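Local coordinates for xylanase Y (Bacillus halodurans, PDB 1WU4), which hydrolyses xylo-oligosaccharides of three or more units, with inversion of anomeric configuration, releasing xylose from the reducing end, at residues 16-21 with 346-351; 59-62 with 67-70. The protein carries 1 engineered substitution. All coordinates share one frame; numbering follows the deposited sequence.

Contact 1: 16-21 with 346-351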
ATOM      1  N   ASN A  16       7.695 -10.896  14.726  1.00 12.24           N
ATOM      2  CA  ASN A  16       8.835  -9.999  14.591  1.00 11.44           C
ATOM      3  C   ASN A  16       9.824 -10.878  13.834  1.00 11.54           C
ATOM      4  O   ASN A  16      10.634 -11.589  14.439  1.00 13.01           O
ATOM      5  CB  ASN A  16       9.409  -9.631  15.960  1.00 11.69           C
ATOM      6  CG  ASN A  16      10.536  -8.620  15.865  1.00 12.24           C
ATOM      7  OD1 ASN A  16      11.192  -8.502  14.828  1.00 12.01           O
ATOM      8  ND2 ASN A  16      10.776  -7.896  16.951  1.00 14.39           N
ATOM      9  N   LEU A  17       9.742 -10.847  12.510  1.00 11.51           N
ATOM     10  CA  LEU A  17      10.607 -11.684  11.698  1.00 11.80           C
ATOM     11  C   LEU A  17      12.076 -11.320  11.842  1.00 10.72           C
ATOM     12  O   LEU A  17      12.934 -12.193  11.775  1.00 12.51           O
ATOM     13  CB  LEU A  17      10.171 -11.635  10.230  1.00 12.67           C
ATOM     14  CG  LEU A  17      10.747 -12.733   9.325  1.00 10.80           C
ATOM     15  CD1 LEU A  17      10.547 -14.110   9.956  1.00 14.97           C
ATOM     16  CD2 LEU A  17      10.072 -12.664   7.963  1.00 12.20           C
ATOM     17  N   PHE A  18      12.379 -10.038  12.037  1.00 10.07           N
ATOM     18  CA  PHE A  18      13.774  -9.645  12.224  1.00  9.98           C
ATOM     19  C   PHE A  18      14.334 -10.412  13.423  1.00 12.18           C
ATOM     20  O   PHE A  18      15.430 -10.973  13.366  1.00 11.89           O
ATOM     21  CB  PHE A  18      13.907  -8.145  12.529  1.00  9.63           C
ATOM     22  CG  PHE A  18      13.747  -7.243  11.336  1.00  9.98           C
ATOM     23  CD1 PHE A  18      14.493  -7.438  10.178  1.00  9.88           C
ATOM     24  CD2 PHE A  18      12.899  -6.143  11.407  1.00 10.37           C
ATOM     25  CE1 PHE A  18      14.399  -6.544   9.107  1.00 10.15           C
ATOM     26  CE2 PHE A  18      12.797  -5.244  10.347  1.00 11.05           C
ATOM     27  CZ  PHE A  18      13.547  -5.442   9.197  1.00 10.44           C
ATOM     28  N   LYS A  19      13.576 -10.421  14.515  1.00 11.92           N
ATOM     29  CA  LYS A  19      14.004 -11.094  15.736  1.00 11.94           C
ATOM     30  C   LYS A  19      14.145 -12.597  15.532  1.00 13.77           C
ATOM     31  O   LYS A  19      15.115 -13.205  15.988  1.00 14.27           O
ATOM     32  CB  LYS A  19      13.008 -10.808  16.863  1.00 12.14           C
ATOM     33  CG  LYS A  19      13.385 -11.416  18.206  1.00 16.27           C
ATOM     34  CD  LYS A  19      12.389 -11.008  19.281  1.00 21.68           C
ATOM     35  CE  LYS A  19      12.715 -11.655  20.615  1.00 26.79           C
ATOM     36  NZ  LYS A  19      12.628 -13.139  20.541  1.00 31.76           N
ATOM     37  N   GLU A  20      13.179 -13.196  14.845  1.00 13.14           N
ATOM     38  CA  GLU A  20      13.222 -14.628  14.598  1.00 13.70           C
ATOM     39  C   GLU A  20      14.414 -15.000  13.722  1.00 16.06           C
ATOM     40  O   GLU A  20      14.902 -16.132  13.775  1.00 18.39           O
ATOM     41  CB  GLU A  20      11.907 -15.092  13.961  1.00 16.09           C
ATOM     42  CG  GLU A  20      10.726 -15.005  14.923  1.00 20.53           C
ATOM     43  CD  GLU A  20       9.439 -15.581  14.359  1.00 22.85           C
ATOM     44  OE1 GLU A  20       8.432 -15.603  15.099  1.00 25.35           O
ATOM     45  OE2 GLU A  20       9.432 -16.010  13.184  1.00 22.48           O
ATOM     46  N   PHE A  21      14.894 -14.044  12.931  1.00 12.25           N
ATOM     47  CA  PHE A  21      16.039 -14.279  12.061  1.00 13.12           C
ATOM     48  C   PHE A  21      17.381 -13.882  12.681  1.00 13.58           C
ATOM     49  O   PHE A  21      18.389 -13.783  11.980  1.00 18.16           O
ATOM     50  CB  PHE A  21      15.852 -13.572  10.710  1.00 14.97           C
ATOM     51  CG  PHE A  21      14.919 -14.290   9.766  1.00 13.65           C
ATOM     52  CD1 PHE A  21      14.513 -15.601  10.017  1.00 15.13           C
ATOM     53  CD2 PHE A  21      14.469 -13.667   8.604  1.00 13.98           C
ATOM     54  CE1 PHE A  21      13.677 -16.275   9.128  1.00 15.69           C
ATOM     55  CE2 PHE A  21      13.634 -14.333   7.709  1.00 12.90           C
ATOM     56  CZ  PHE A  21      13.238 -15.639   7.971  1.00 15.18           C
ATOM     57  N   LEU A 346      19.317  -8.793   3.297  1.00  9.66           N
ATOM     58  CA  LEU A 346      19.633  -7.830   2.250  1.00  9.81           C
ATOM     59  C   LEU A 346      19.006  -6.485   2.595  1.00 11.66           C
ATOM     60  O   LEU A 346      19.651  -5.442   2.500  1.00 10.45           O
ATOM     61  CB  LEU A 346      19.107  -8.316   0.894  1.00 10.60           C
ATOM     62  CG  LEU A 346      19.348  -7.381  -0.298  1.00 10.94           C
ATOM     63  CD1 LEU A 346      20.844  -7.156  -0.484  1.00 12.82           C
ATOM     64  CD2 LEU A 346      18.734  -7.980  -1.557  1.00 11.93           C
ATOM     65  N   PHE A 347      17.742  -6.520   3.001  1.00  9.83           N
ATOM     66  CA  PHE A 347      17.015  -5.311   3.368  1.00  9.52           C
ATOM     67  C   PHE A 347      17.685  -4.618   4.554  1.00 10.06           C
ATOM     68  O   PHE A 347      17.873  -3.398   4.547  1.00  9.99           O
ATOM     69  CB  PHE A 347      15.560  -5.675   3.692  1.00  9.38           C
ATOM     70  CG  PHE A 347      14.719  -4.517   4.160  1.00  9.24           C
ATOM     71  CD1 PHE A 347      14.732  -3.299   3.484  1.00 10.44           C
ATOM     72  CD2 PHE A 347      13.883  -4.660   5.263  1.00  8.42           C
ATOM     73  CE1 PHE A 347      13.917  -2.239   3.903  1.00 10.18           C
ATOM     74  CE2 PHE A 347      13.065  -3.611   5.688  1.00  9.59           C
ATOM     75  CZ  PHE A 347      13.084  -2.398   5.004  1.00 10.33           C
ATOM     76  N   TRP A 348      18.065  -5.389   5.568  1.00 10.34           N
ATOM     77  CA  TRP A 348      18.722  -4.808   6.733  1.00 11.11           C
ATOM     78  C   TRP A 348      20.002  -4.085   6.319  1.00 12.91           C
ATOM     79  O   TRP A 348      20.334  -3.027   6.856  1.00 11.89           O
ATOM     80  CB  TRP A 348      19.048  -5.896   7.761  1.00 11.04           C
ATOM     81  CG  TRP A 348      19.600  -5.353   9.049  1.00 10.14           C
ATOM     82  CD1 TRP A 348      20.904  -5.065   9.333  1.00 13.41           C
ATOM     83  CD2 TRP A 348      18.848  -5.005  10.216  1.00 11.12           C
ATOM     84  NE1 TRP A 348      21.011  -4.561  10.609  1.00 13.22           N
ATOM     85  CE2 TRP A 348      19.764  -4.513  11.173  1.00 11.53           C
ATOM     86  CE3 TRP A 348      17.487  -5.061  10.548  1.00 12.09           C
ATOM     87  CZ2 TRP A 348      19.363  -4.078  12.443  1.00 12.79           C
ATOM     88  CZ3 TRP A 348      17.088  -4.629  11.812  1.00 12.30           C
ATOM     89  CH2 TRP A 348      18.026  -4.144  12.743  1.00 12.11           C
ATOM     90  N   ASN A 349      20.707  -4.653   5.346  1.00 11.29           N
ATOM     91  CA  ASN A 349      21.958  -4.075   4.875  1.00 11.99           C
ATOM     92  C   ASN A 349      21.795  -3.040   3.766  1.00 11.64           C
ATOM     93  O   ASN A 349      22.773  -2.648   3.129  1.00 15.26           O
ATOM     94  CB  ASN A 349      22.891  -5.196   4.416  1.00 13.37           C
ATOM     95  CG  ASN A 349      23.303  -6.106   5.559  1.00 18.12           C
ATOM     96  OD1 ASN A 349      23.192  -7.329   5.467  1.00 27.09           O
ATOM     97  ND2 ASN A 349      23.787  -5.511   6.641  1.00 22.08           N
ATOM     98  N   THR A 350      20.562  -2.599   3.541  1.00 11.68           N
ATOM     99  CA  THR A 350      20.278  -1.596   2.520  1.00 13.37           C
ATOM    100  C   THR A 350      19.794  -0.314   3.189  1.00 10.73           C
ATOM    101  O   THR A 350      18.736  -0.296   3.811  1.00 11.37           O
ATOM    102  CB  THR A 350      19.177  -2.073   1.548  1.00 11.91           C
ATOM    103  OG1 THR A 350      19.590  -3.282   0.904  1.00 13.86           O
ATOM    104  CG2 THR A 350      18.904  -1.012   0.489  1.00 13.53           C
ATOM    105  N   PRO A 351      20.576   0.772   3.093  1.00 11.67           N
ATOM    106  CA  PRO A 351      20.152   2.032   3.716  1.00 11.72           C
ATOM    107  C   PRO A 351      18.975   2.666   2.972  1.00 12.40           C
ATOM    108  O   PRO A 351      18.744   2.372   1.798  1.00 12.71           O
ATOM    109  CB  PRO A 351      21.405   2.902   3.624  1.00 14.34           C
ATOM    110  CG  PRO A 351      22.525   1.902   3.625  1.00 17.39           C
ATOM    111  CD  PRO A 351      21.993   0.835   2.699  1.00 13.63           C
TER

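Contact 2: 59-62 with 67-70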
ATOM      1  N   LEU A  59       3.000  14.587   2.457  1.00 12.63           N
ATOM      2  CA  LEU A  59       4.140  13.790   2.041  1.00 11.60           C
ATOM      3  C   LEU A  59       4.390  14.234   0.617  1.00 13.48           C
ATOM      4  O   LEU A  59       3.472  14.278  -0.205  1.00 13.56           O
ATOM      5  CB  LEU A  59       3.843  12.288   2.083  1.00 12.47           C
ATOM      6  CG  LEU A  59       4.238  11.614   3.399  1.00 14.88           C
ATOM      7  CD1 LEU A  59       3.252  12.009   4.481  1.00 17.16           C
ATOM      8  CD2 LEU A  59       4.266  10.101   3.228  1.00 13.22           C
ATOM      9  N   LEU A  60       5.633  14.586   0.329  1.00 12.46           N
ATOM     10  CA  LEU A  60       5.988  15.064  -0.992  1.00 13.55           C
ATOM     11  C   LEU A  60       6.633  14.002  -1.859  1.00 15.78           C
ATOM     12  O   LEU A  60       7.568  13.325  -1.427  1.00 15.95           O
ATOM     13  CB  LEU A  60       6.946  16.250  -0.864  1.00 13.01           C
ATOM     14  CG  LEU A  60       7.453  16.894  -2.154  1.00 15.91           C
ATOM     15  CD1 LEU A  60       6.324  17.668  -2.820  1.00 16.71           C
ATOM     16  CD2 LEU A  60       8.616  17.826  -1.835  1.00 18.47           C
ATOM     17  N   ASP A  61       6.117  13.833  -3.073  1.00 16.10           N
ATOM     18  CA  ASP A  61       6.733  12.899  -3.998  1.00 17.92           C
ATOM     19  C   ASP A  61       7.910  13.754  -4.434  1.00 15.47           C
ATOM     20  O   ASP A  61       7.806  14.550  -5.370  1.00 18.57           O
ATOM     21  CB  ASP A  61       5.836  12.602  -5.199  1.00 17.44           C
ATOM     22  CG  ASP A  61       6.492  11.656  -6.189  1.00 19.23           C
ATOM     23  OD1 ASP A  61       7.705  11.814  -6.439  1.00 20.14           O
ATOM     24  OD2 ASP A  61       5.800  10.763  -6.719  1.00 18.83           O
ATOM     25  N   THR A  62       9.015  13.614  -3.716  1.00 18.37           N
ATOM     26  CA  THR A  62      10.218  14.390  -3.975  1.00 17.54           C
ATOM     27  C   THR A  62      10.681  14.395  -5.428  1.00 20.49           C
ATOM     28  O   THR A  62      11.237  15.386  -5.904  1.00 20.67           O
ATOM     29  CB  THR A  62      11.367  13.897  -3.080  1.00 17.03           C
ATOM     30  OG1 THR A  62      11.547  12.488  -3.268  1.00 15.91           O
ATOM     31  CG2 THR A  62      11.048  14.161  -1.614  1.00 19.82           C
ATOM     32  N   VAL A  67       2.138  16.238  -4.613  1.00 12.21           N
ATOM     33  CA  VAL A  67       1.582  15.528  -3.468  1.00 13.58           C
ATOM     34  C   VAL A  67       0.543  14.570  -4.035  1.00 11.02           C
ATOM     35  O   VAL A  67      -0.389  14.992  -4.720  1.00 12.75           O
ATOM     36  CB  VAL A  67       0.913  16.515  -2.485  1.00 10.91           C
ATOM     37  CG1 VAL A  67       0.320  15.763  -1.307  1.00 13.03           C
ATOM     38  CG2 VAL A  67       1.933  17.541  -2.002  1.00 14.21           C
ATOM     39  N   ARG A  68       0.704  13.282  -3.757  1.00 10.54           N
ATOM     40  CA  ARG A  68      -0.208  12.278  -4.284  1.00 12.01           C
ATOM     41  C   ARG A  68      -1.030  11.584  -3.213  1.00  9.23           C
ATOM     42  O   ARG A  68      -0.587  11.445  -2.076  1.00  9.79           O
ATOM     43  CB  ARG A  68       0.593  11.253  -5.088  1.00 14.61           C
ATOM     44  CG  ARG A  68       1.428  11.923  -6.162  1.00 17.40           C
ATOM     45  CD  ARG A  68       2.183  10.957  -7.048  1.00 23.08           C
ATOM     46  NE  ARG A  68       2.803  11.688  -8.148  1.00 23.48           N
ATOM     47  CZ  ARG A  68       3.329  11.125  -9.229  1.00 22.37           C
ATOM     48  NH1 ARG A  68       3.322   9.807  -9.370  1.00 21.26           N
ATOM     49  NH2 ARG A  68       3.848  11.889 -10.182  1.00 25.28           N
ATOM     50  N   THR A  69      -2.238  11.155  -3.575  1.00 10.36           N
ATOM     51  CA  THR A  69      -3.088  10.479  -2.604  1.00  9.41           C
ATOM     52  C   THR A  69      -2.421   9.194  -2.123  1.00 10.22           C
ATOM     53  O   THR A  69      -2.643   8.760  -0.999  1.00 10.57           O
ATOM     54  CB  THR A  69      -4.499  10.187  -3.173  1.00  9.90           C
ATOM     55  OG1 THR A  69      -4.394   9.538  -4.445  1.00  9.76           O
ATOM     56  CG2 THR A  69      -5.273  11.490  -3.333  1.00 10.15           C
ATOM     57  N   GLU A  70      -1.591   8.600  -2.973  1.00 10.69           N
ATOM     58  CA  GLU A  70      -0.855   7.395  -2.594  1.00 11.25           C
ATOM     59  C   GLU A  70       0.010   7.731  -1.376  1.00 10.62           C
ATOM     60  O   GLU A  70      -0.005   7.022  -0.369  1.00 10.63           O
ATOM     61  CB  GLU A  70       0.042   6.952  -3.754  1.00 12.27           C
ATOM     62  CG  GLU A  70       1.089   5.902  -3.397  1.00 15.83           C
ATOM     63  CD  GLU A  70       2.207   5.833  -4.425  1.00 19.43           C
ATOM     64  OE1 GLU A  70       2.885   6.862  -4.636  1.00 20.41           O
ATOM     65  OE2 GLU A  70       2.409   4.756  -5.019  1.00 21.90           O
TER
HETATM   66  O   HOH W   1       2.824  12.263  -2.002  1.00 14.62           O

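Contact 1: 16-21 with 346-351
An aromatic cluster on the outer part of the (alpha/alpha)6 barrel of this family 8 glycoside hydrolase joins the short N-terminal helix 17-20 to the end of helix 340-348, where F18 meets F347 and W348. The tryptophan presents the edge of its six-membered ring to one face of the phenylalanine, a T-shaped pair with centroids 5.2 Å apart and planes at 74°. The touching atom is W348 CE3, which stands over the rim of the ring rather than its middle, 3.7 Å from F18 CE1. F347 reaches the edge of the F18 ring, with F347 CE2 4.0 Å from F18 CZ, and the two side chains cross at about a right angle. One phenylalanine is thus held on one face and at its edge by consecutive residues of the last helical turn. With CG anti to the carbonyl carbon (chi1 -76°), F18 reaches across to that turn, and M369 and L372 of helix 358-372 also pack on it. Its own short helix starts at N16, the N-cap, whose OD1 accepts from K19 N at 3.1 Å. Beyond F18, the indole stacks with Y23 and makes a cation-pi contact with R31.

Contact 2: 59-62 with 67-70
The backbones of 59-62 and 67-70 come closest at L60 and V67, whose CA atoms are 5.1 Å apart, yet no direct hydrogen bond joins them. A water fills that role, donating to L59 O at 2.8 Å and accepting from R68 N at 2.9 Å. Beside it V67 CG1 lies 3.7 Å from L59 O. Side-chain charge takes over at D61, whose OD2 sits over one face of the R68 guanidinium, 3.4 Å from R68 NE. The oxygen is well out of the guanidinium plane, so no N-H points at it and the salt bridge rests on charge alone; the planes of the two groups are 55° apart. The segments belong to the turn leading from strand 56-59 into strand 67-68 and helix 69-81, which carries E70, by similarity the proton donor. R68, at the N-cap position of this helix, keeps its chain extended from CG to NE (chi2 -177°), carrying the guanidinium back to D61. The stronger acidic partner of R68 is D66, in a salt bridge at NE, while D61 OD2 also accepts a hydrogen bond from N64 ND2. A leucine in place of R68 would probably leave D61 and D66 without their shared positive charge.

How the contacts relate
Both contacts are largely buried, but they show how location changes the chemistry of a join. Contact 1 lies farther out, its centre about 20 Å from that of the chain against about 13 Å for contact 2, and unites elements 325 residues apart through aromatic carbon alone. Contact 2 closes a short connection with only four residues between its segments, and relies on a bridging water and an ion pair near the catalytic residues assigned by similarity. The centres of contact 1 and contact 2 are about 27 Å apart, and the two do not touch. Helix 358-372 lies beside both: L372 packs against F18 and F347 in contact 1, and Y359 against D61 in contact 2.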